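Local coordinates for protein ERPC (Borrelia burgdorferi, PDB 4BXM) that is an outer surface lipoprotein of the Lyme disease spirochaete that probably binds the host complement regulator factor H, at residues A[27-30]-A[34-37]; A[101-106]-A[141-146]; A[118-123]-A[127-132]. All coordinates share one frame; numbering follows the deposited sequence.

How the contacts relate
All three contacts reach one antiparallel sheet, and strand 142-148 lies at their junction, between strand 21-29 of contact 1 and strand 125-134 of contact 3. Contact 1 (27-30 with 34-37) and contact 3 (118-123 with 127-132) each join the two arms of a beta hairpin; contact 2 joins segment 101-106 to strand 142-148. The centres of contacts 1 and 2 are about 11 Å apart, as are those of contacts 1 and 3, while contacts 2 and 3 lie about 15 Å apart. Probable backbone hydrogen bonds join neighbours: Lys-27 O to Ala-146 N at 2.6 Å, and Tyr-145 N to Phe-130 O at 2.7 Å. Trp-35 NE1 comes within 3.8 Å of Ile-122 CD1, linking the two hairpins.

Contact 1: residues A[27-30]-A[34-37]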
loop_
_atom_site.group_PDB
_atom_site.type_symbol
_atom_site.label_atom_id
_atom_site.label_comp_id
_atom_site.label_asym_id
_atom_site.label_seq_id
_atom_site.Cartn_x
_atom_site.Cartn_y
_atom_site.Cartn_z
ATOM N N LYS A 27 7.693 3.188 -0.005
ATOM C CA LYS A 27 8.979 2.459 0.148
ATOM C C LYS A 27 8.763 1.023 0.586
ATOM O O LYS A 27 7.805 0.741 1.374
ATOM C CB LYS A 27 9.791 3.121 1.245
ATOM C CG LYS A 27 10.336 4.477 0.937
ATOM C CD LYS A 27 10.890 5.053 2.253
ATOM C CE LYS A 27 11.301 6.496 2.170
ATOM N NZ LYS A 27 12.331 6.672 1.111
ATOM N N ASN A 28 9.611 0.127 0.128
ATOM C CA ASN A 28 9.632 -1.224 0.636
ATOM C C ASN A 28 10.951 -1.792 1.169
ATOM O O ASN A 28 12.025 -1.326 0.880
ATOM C CB ASN A 28 9.052 -2.202 -0.357
ATOM C CG ASN A 28 9.979 -2.502 -1.476
ATOM O OD1 ASN A 28 10.912 -1.805 -1.685
ATOM N ND2 ASN A 28 9.707 -3.540 -2.196
ATOM N N LYS A 29 10.805 -2.858 1.928
ATOM C CA LYS A 29 11.887 -3.548 2.533
ATOM C C LYS A 29 11.754 -5.024 2.271
ATOM O O LYS A 29 10.713 -5.617 2.409
ATOM C CB LYS A 29 11.813 -3.294 3.991
ATOM C CG LYS A 29 12.960 -3.809 4.777
ATOM C CD LYS A 29 13.161 -2.901 5.953
ATOM C CE LYS A 29 13.836 -3.629 7.059
ATOM N NZ LYS A 29 12.900 -3.721 8.160
ATOM N N ASN A 30 12.854 -5.625 1.895
ATOM C CA ASN A 30 12.847 -7.022 1.525
ATOM C C ASN A 30 13.398 -8.107 2.455
ATOM O O ASN A 30 13.744 -9.167 1.981
ATOM C CB ASN A 30 13.513 -7.146 0.199
ATOM C CG ASN A 30 12.553 -7.479 -0.847
ATOM O OD1 ASN A 30 11.650 -8.228 -0.610
ATOM N ND2 ASN A 30 12.733 -6.925 -2.010
ATOM N N ASN A 34 17.871 -2.990 2.066
ATOM C CA ASN A 34 17.541 -1.839 2.837
ATOM C C ASN A 34 16.068 -1.545 2.832
ATOM O O ASN A 34 15.317 -2.313 2.374
ATOM C CB ASN A 34 18.346 -0.664 2.266
ATOM C CG ASN A 34 18.434 -0.681 0.739
ATOM O OD1 ASN A 34 18.223 -1.714 0.105
ATOM N ND2 ASN A 34 18.726 0.467 0.156
ATOM N N TRP A 35 15.685 -0.401 3.349
ATOM C CA TRP A 35 14.507 0.250 2.911
ATOM C C TRP A 35 14.906 0.866 1.577
ATOM O O TRP A 35 15.911 1.508 1.482
ATOM C CB TRP A 35 14.052 1.311 3.891
ATOM C CG TRP A 35 13.220 0.849 5.037
ATOM C CD1 TRP A 35 13.596 0.821 6.305
ATOM C CD2 TRP A 35 11.861 0.409 5.026
ATOM N NE1 TRP A 35 12.600 0.391 7.093
ATOM C CE2 TRP A 35 11.512 0.128 6.334
ATOM C CE3 TRP A 35 10.919 0.201 4.031
ATOM C CZ2 TRP A 35 10.291 -0.348 6.687
ATOM C CZ3 TRP A 35 9.717 -0.254 4.384
ATOM C CH2 TRP A 35 9.401 -0.529 5.704
ATOM N N ALA A 36 14.137 0.633 0.547
ATOM C CA ALA A 36 14.346 1.248 -0.785
ATOM C C ALA A 36 13.084 2.026 -1.183
ATOM O O ALA A 36 11.972 1.662 -0.751
ATOM C CB ALA A 36 14.612 0.167 -1.814
ATOM N N ASP A 37 13.232 3.082 -1.992
ATOM C CA ASP A 37 12.076 3.799 -2.531
ATOM C C ASP A 37 11.527 2.830 -3.576
ATOM O O ASP A 37 12.310 2.353 -4.396
ATOM C CB ASP A 37 12.503 5.064 -3.253
ATOM C CG ASP A 37 13.212 6.011 -2.374
ATOM O OD1 ASP A 37 12.832 6.161 -1.189
ATOM O OD2 ASP A 37 14.177 6.625 -2.875
#
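Strands 27-29 and 35-37 run antiparallel, their short axes 147° apart and 4.6 Å from each other at closest approach, as the two arms of a beta hairpin. Asn-28 and Ala-36 form the hydrogen-bonded pair: Ala-36 N gives a nearly straight bond to Asn-28 O (2.9 Å, 174° at the hydrogen), while the return bond from Asn-28 N to Ala-36 O is more bent. Toward the open end of the hairpin, Lys-27 and Asp-37 make a non-hydrogen-bonded pair whose side chains lie alongside each other and point the same way. The otherwise extended Lys-27 chain bends at its end (chi4 -58°), which turns NZ to Asp-37 OD1 in a salt bridge; the modelled separation is very short, so its exact length is doubtful. On the sheet face bearing Lys-29 and Trp-35, the lysine's aliphatic chain passes over the indole, with CB 3.6 Å from Trp-35 CE3. Strand 142-148, on the far side of strand 21-29, also touches this tryptophan through Glu-144 and Ala-146. Lys-27 O approaches the indole at its edge, 3.7 Å from CZ3, whereas Lys-29 CD makes a CH-pi contact over the face, 3.5 Å from the centroid of the Trp-35 five-membered ring.

Contact 2: residues A[101-106]-A[141-146]; sequences KDEQSN and KVVEYA
Glu-103 and Tyr-145 reach for each other from opposite directions, so that carboxylate and phenol meet between segment 101-106 and strand 142-146. The ring edge faces the acid: Glu-103 OE1 lies in the plane of the Tyr-145 ring, and the carboxylate plane is turned 42° from it. Tyr-145 OH donates to Glu-103 OE1 over 2.6 Å, arriving on the syn side of that oxygen and 26° out of the carboxylate plane. Val-143 enters from another direction, its side chain crossing that of the glutamate at about a right angle. Val-143 CG1 does the touching, set between the backbone N and the carbonyl carbon (chi1 82°), and rests 3.4 Å from Glu-103 CD and 3.9 Å from Glu-103 CG. Val-143 CG1 is also 3.4 Å from Glu-103 OE2, so an apolar branch packs against the carboxylate as well as the chain behind it. Just beyond the glutamate, Asn-106 N bonds to Glu-103 O at 2.9 Å, at the start of the weakly bonded helix about 104-106. Both carboxylate oxygens have further partners: Tyr-100 N bonds to OE1, and Tyr-97 OH and Asp-133 N bond to OE2. The Tyr-145 ring packs edge-to-face with Phe-71 and also meets Phe-130. Glu-103 is therefore a buried acid whose two oxygens are gripped by phenol and backbone N-H groups, an environment that would be expected to favour the ionised carboxylate and to fix its rotation, tying segment 101-106 to the sheet.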
loop_
_atom_site.group_PDB
_atom_site.type_symbol
_atom_site.label_atom_id
_atom_site.label_comp_id
_atom_site.label_asym_id
_atom_site.label_seq_id
_atom_site.Cartn_x
_atom_site.Cartn_y
_atom_site.Cartn_z
ATOM N N LYS A 101 5.530 -7.530 -7.393
ATOM C CA LYS A 101 5.813 -8.742 -8.211
ATOM C C LYS A 101 6.542 -9.847 -7.456
ATOM O O LYS A 101 6.430 -10.992 -7.835
ATOM C CB LYS A 101 6.588 -8.381 -9.509
ATOM C CG LYS A 101 7.937 -7.683 -9.250
ATOM C CD LYS A 101 8.904 -7.702 -10.451
ATOM C CE LYS A 101 10.280 -7.065 -10.166
ATOM N NZ LYS A 101 10.955 -7.426 -8.884
ATOM N N ASP A 102 7.248 -9.509 -6.384
ATOM C CA ASP A 102 7.951 -10.498 -5.569
ATOM C C ASP A 102 7.032 -11.285 -4.650
ATOM O O ASP A 102 7.465 -12.229 -4.008
ATOM C CB ASP A 102 8.905 -9.774 -4.599
ATOM C CG ASP A 102 10.087 -9.163 -5.292
ATOM O OD1 ASP A 102 10.468 -9.673 -6.377
ATOM O OD2 ASP A 102 10.646 -8.206 -4.704
ATOM N N GLU A 103 5.801 -10.802 -4.461
ATOM C CA GLU A 103 4.897 -11.444 -3.512
ATOM C C GLU A 103 4.142 -12.575 -4.156
ATOM O O GLU A 103 3.721 -12.522 -5.350
ATOM C CB GLU A 103 3.925 -10.428 -2.908
ATOM C CG GLU A 103 4.569 -9.667 -1.785
ATOM C CD GLU A 103 3.849 -8.373 -1.501
ATOM O OE1 GLU A 103 4.211 -7.398 -2.187
ATOM O OE2 GLU A 103 2.954 -8.345 -0.576
ATOM N N GLN A 104 3.909 -13.575 -3.318
ATOM C CA GLN A 104 3.182 -14.738 -3.751
ATOM C C GLN A 104 1.823 -14.353 -4.287
ATOM O O GLN A 104 1.315 -14.986 -5.141
ATOM C CB GLN A 104 3.018 -15.626 -2.547
ATOM C CG GLN A 104 2.424 -16.946 -2.881
ATOM C CD GLN A 104 2.507 -17.824 -1.697
ATOM O OE1 GLN A 104 3.464 -17.762 -0.896
ATOM N NE2 GLN A 104 1.480 -18.643 -1.540
ATOM N N SER A 105 1.185 -13.362 -3.674
ATOM C CA SER A 105 -0.115 -12.861 -4.057
ATOM C C SER A 105 -0.176 -12.160 -5.415
ATOM O O SER A 105 -1.250 -11.925 -5.943
ATOM C CB SER A 105 -0.612 -11.874 -2.978
ATOM O OG SER A 105 0.334 -10.861 -2.747
ATOM N N ASN A 106 0.962 -11.736 -5.944
ATOM C CA ASN A 106 0.936 -10.857 -7.080
ATOM C C ASN A 106 0.263 -11.483 -8.261
ATOM O O ASN A 106 -0.570 -10.848 -8.893
ATOM C CB ASN A 106 2.322 -10.394 -7.494
ATOM C CG ASN A 106 2.253 -9.207 -8.399
ATOM O OD1 ASN A 106 1.956 -8.054 -7.992
ATOM N ND2 ASN A 106 2.543 -9.443 -9.601
ATOM N N LYS A 141 9.275 -15.552 4.658
ATOM C CA LYS A 141 9.731 -14.152 4.534
ATOM C C LYS A 141 8.686 -13.247 3.871
ATOM O O LYS A 141 8.238 -13.501 2.759
ATOM C CB LYS A 141 11.068 -14.043 3.795
ATOM C CG LYS A 141 12.276 -14.270 4.705
ATOM C CD LYS A 141 13.579 -14.355 3.912
ATOM C CE LYS A 141 14.353 -15.619 4.290
ATOM N NZ LYS A 141 15.493 -15.878 3.367
ATOM N N VAL A 142 8.350 -12.169 4.551
ATOM C CA VAL A 142 7.369 -11.239 4.029
ATOM C C VAL A 142 7.932 -9.836 3.811
ATOM O O VAL A 142 8.742 -9.379 4.555
ATOM C CB VAL A 142 6.145 -11.158 4.933
ATOM C CG1 VAL A 142 5.675 -12.575 5.309
ATOM C CG2 VAL A 142 6.485 -10.348 6.164
ATOM N N VAL A 143 7.417 -9.181 2.794
ATOM C CA VAL A 143 7.745 -7.803 2.415
ATOM C C VAL A 143 7.157 -6.817 3.427
ATOM O O VAL A 143 6.093 -7.042 4.063
ATOM C CB VAL A 143 7.178 -7.587 0.981
ATOM C CG1 VAL A 143 5.698 -7.263 1.118
ATOM C CG2 VAL A 143 7.873 -6.497 0.185
ATOM N N GLU A 144 7.824 -5.708 3.616
ATOM C CA GLU A 144 7.301 -4.695 4.501
ATOM C C GLU A 144 7.258 -3.386 3.729
ATOM O O GLU A 144 8.128 -3.127 2.895
ATOM C CB GLU A 144 8.166 -4.573 5.741
ATOM C CG GLU A 144 7.541 -3.733 6.859
ATOM C CD GLU A 144 8.496 -3.442 8.008
ATOM O OE1 GLU A 144 9.489 -4.203 8.124
ATOM O OE2 GLU A 144 8.258 -2.475 8.802
ATOM N N TYR A 145 6.268 -2.552 4.002
ATOM C CA TYR A 145 6.087 -1.357 3.215
ATOM C C TYR A 145 6.105 -0.189 4.167
ATOM O O TYR A 145 5.696 -0.324 5.297
ATOM C CB TYR A 145 4.769 -1.342 2.375
ATOM C CG TYR A 145 4.783 -2.300 1.227
ATOM C CD1 TYR A 145 5.332 -1.936 0.011
ATOM C CD2 TYR A 145 4.244 -3.556 1.336
ATOM C CE1 TYR A 145 5.395 -2.827 -1.046
ATOM C CE2 TYR A 145 4.239 -4.416 0.273
ATOM C CZ TYR A 145 4.812 -4.054 -0.927
ATOM O OH TYR A 145 4.915 -4.911 -2.012
ATOM N N ALA A 146 6.519 0.977 3.663
ATOM C CA ALA A 146 6.401 2.238 4.421
ATOM C C ALA A 146 6.051 3.436 3.566
ATOM O O ALA A 146 6.432 3.556 2.374
ATOM C CB ALA A 146 7.672 2.510 5.223
#

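Contact 3: residues A[118-123]-A[127-132]; sequences KIEKID and YITFLG
Thr-129 OG1 stands between its backbone N and carbonyl carbon (chi1 56°), where it meets the carboxylate of Glu-120, whose CG lies opposite its own carbonyl carbon (chi1 -62°) and whose chain then runs extended. These groups share one face of the beta hairpin formed by strands 114-122 and 125-134. Thr-129 OG1 donates to Glu-120 OE2 over 2.9 Å, using the anti lone pair of that oxygen, and the two side chains cross at about a right angle. Beneath them the antiparallel backbones, 118° apart along their short axes, pair through Lys-118 with Thr-129 and Glu-120 with Tyr-127. Both hydrogen-bonded pairs have two bonds: Tyr-127 N reaches Glu-120 O at 2.7 Å, and the longest of the four, Lys-118 N to Thr-129 O, measures 3.2 Å. The non-hydrogen-bonded pair between them, Ile-119 and Ile-128, points to the other face, where Ile-119 CG1 meets Ile-128 CD1 at 3.8 Å. Leu-149 of helix 149-156 packs on both isoleucines. Toward the turn, Ile-122 lies across the Tyr-127 ring: its CG1 is 3.7 Å from ring atom CD1, and its O comes within 3.5 Å of CE1. Ile-122 CD1 completes the contact with a CH-pi approach over the Tyr-127 face, 4.0 Å from the ring centroid.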
loop_
_atom_site.group_PDB
_atom_site.type_symbol
_atom_site.label_atom_id
_atom_site.label_comp_id
_atom_site.label_asym_id
_atom_site.label_seq_id
_atom_site.Cartn_x
_atom_site.Cartn_y
_atom_site.Cartn_z
ATOM N N LYS A 118 1.482 0.385 11.711
ATOM C CA LYS A 118 2.236 0.825 12.867
ATOM C C LYS A 118 2.866 2.172 12.423
ATOM O O LYS A 118 3.305 2.305 11.291
ATOM C CB LYS A 118 3.437 -0.137 13.201
ATOM C CG LYS A 118 3.134 -1.627 13.425
ATOM C CD LYS A 118 4.371 -2.415 13.800
ATOM C CE LYS A 118 4.212 -3.903 13.505
ATOM N NZ LYS A 118 5.206 -4.746 14.236
ATOM N N ILE A 119 3.010 3.109 13.365
ATOM C CA ILE A 119 3.786 4.347 13.126
ATOM C C ILE A 119 5.222 4.059 13.597
ATOM O O ILE A 119 5.442 3.681 14.749
ATOM C CB ILE A 119 3.125 5.562 13.831
ATOM C CG1 ILE A 119 1.754 5.832 13.198
ATOM C CG2 ILE A 119 3.988 6.815 13.662
ATOM C CD1 ILE A 119 0.859 6.749 13.988
ATOM N N GLU A 120 6.165 4.108 12.678
ATOM C CA GLU A 120 7.578 3.920 13.001
ATOM C C GLU A 120 8.443 5.040 12.415
ATOM O O GLU A 120 8.117 5.623 11.390
ATOM C CB GLU A 120 8.062 2.568 12.494
ATOM C CG GLU A 120 7.330 1.419 13.152
ATOM C CD GLU A 120 7.963 0.090 12.896
ATOM O OE1 GLU A 120 8.902 -0.271 13.653
ATOM O OE2 GLU A 120 7.507 -0.586 11.929
ATOM N N LYS A 121 9.543 5.314 13.086
ATOM C CA LYS A 121 10.541 6.317 12.671
ATOM C C LYS A 121 11.592 5.725 11.772
ATOM O O LYS A 121 12.120 4.678 12.069
ATOM C CB LYS A 121 11.239 6.846 13.888
ATOM C CG LYS A 121 10.477 7.923 14.622
ATOM C CD LYS A 121 11.423 8.836 15.416
ATOM C CE LYS A 121 10.883 10.254 15.574
ATOM N NZ LYS A 121 9.496 10.273 16.111
ATOM N N ILE A 122 11.887 6.360 10.653
ATOM C CA ILE A 122 13.006 5.956 9.820
ATOM C C ILE A 122 13.777 7.241 9.502
ATOM O O ILE A 122 13.230 8.141 8.829
ATOM C CB ILE A 122 12.573 5.363 8.479
ATOM C CG1 ILE A 122 11.447 4.337 8.637
ATOM C CG2 ILE A 122 13.755 4.692 7.800
ATOM C CD1 ILE A 122 10.939 3.801 7.303
ATOM N N ASP A 123 15.033 7.332 9.972
ATOM C CA ASP A 123 15.891 8.527 9.726
ATOM C C ASP A 123 15.142 9.754 10.189
ATOM O O ASP A 123 15.004 10.741 9.472
ATOM C CB ASP A 123 16.232 8.694 8.235
ATOM C CG ASP A 123 17.043 7.531 7.678
ATOM O OD1 ASP A 123 17.664 6.809 8.493
ATOM O OD2 ASP A 123 17.043 7.334 6.430
ATOM N N TYR A 127 6.945 7.173 9.503
ATOM C CA TYR A 127 6.276 6.461 8.418
ATOM C C TYR A 127 5.184 5.508 8.964
ATOM O O TYR A 127 5.247 5.050 10.107
ATOM C CB TYR A 127 7.271 5.676 7.640
ATOM C CG TYR A 127 8.269 6.494 6.917
ATOM C CD1 TYR A 127 9.303 7.123 7.599
ATOM C CD2 TYR A 127 8.220 6.610 5.546
ATOM C CE1 TYR A 127 10.259 7.865 6.935
ATOM C CE2 TYR A 127 9.161 7.354 4.851
ATOM C CZ TYR A 127 10.171 7.980 5.566
ATOM O OH TYR A 127 11.066 8.693 4.857
ATOM N N ILE A 128 4.197 5.213 8.112
ATOM C CA ILE A 128 3.215 4.169 8.392
ATOM C C ILE A 128 3.852 3.003 7.811
ATOM O O ILE A 128 4.361 3.105 6.681
ATOM C CB ILE A 128 1.868 4.424 7.702
ATOM C CG1 ILE A 128 1.047 5.463 8.482
ATOM C CG2 ILE A 128 1.009 3.160 7.598
ATOM C CD1 ILE A 128 0.400 4.955 9.758
ATOM N N THR A 129 3.953 1.902 8.582
ATOM C CA THR A 129 4.591 0.696 7.987
ATOM C C THR A 129 3.631 -0.414 8.019
ATOM O O THR A 129 2.811 -0.458 8.925
ATOM C CB THR A 129 5.795 0.145 8.768
ATOM O OG1 THR A 129 5.324 -0.103 10.104
ATOM C CG2 THR A 129 6.932 1.192 8.731
ATOM N N PHE A 130 3.775 -1.345 7.094
ATOM C CA PHE A 130 2.925 -2.534 7.216
ATOM C C PHE A 130 3.554 -3.684 6.510
ATOM O O PHE A 130 4.316 -3.528 5.527
ATOM C CB PHE A 130 1.457 -2.297 6.692
ATOM C CG PHE A 130 1.370 -1.817 5.253
ATOM C CD1 PHE A 130 1.565 -0.470 4.944
ATOM C CD2 PHE A 130 1.151 -2.681 4.217
ATOM C CE1 PHE A 130 1.485 -0.000 3.643
ATOM C CE2 PHE A 130 1.080 -2.218 2.878
ATOM C CZ PHE A 130 1.256 -0.878 2.592
ATOM N N LEU A 131 3.182 -4.884 6.950
ATOM C CA LEU A 131 3.573 -6.050 6.197
ATOM C C LEU A 131 2.596 -6.433 5.033
ATOM O O LEU A 131 1.362 -6.319 5.142
ATOM C CB LEU A 131 3.665 -7.248 7.164
ATOM C CG LEU A 131 4.631 -7.291 8.350
ATOM C CD1 LEU A 131 4.355 -8.577 9.184
ATOM C CD2 LEU A 131 6.114 -7.278 7.983
ATOM N N GLY A 132 3.181 -6.870 3.922
ATOM C CA GLY A 132 2.469 -7.482 2.857
ATOM C C GLY A 132 2.466 -8.991 2.974
ATOM O O GLY A 132 2.293 -9.541 4.044
#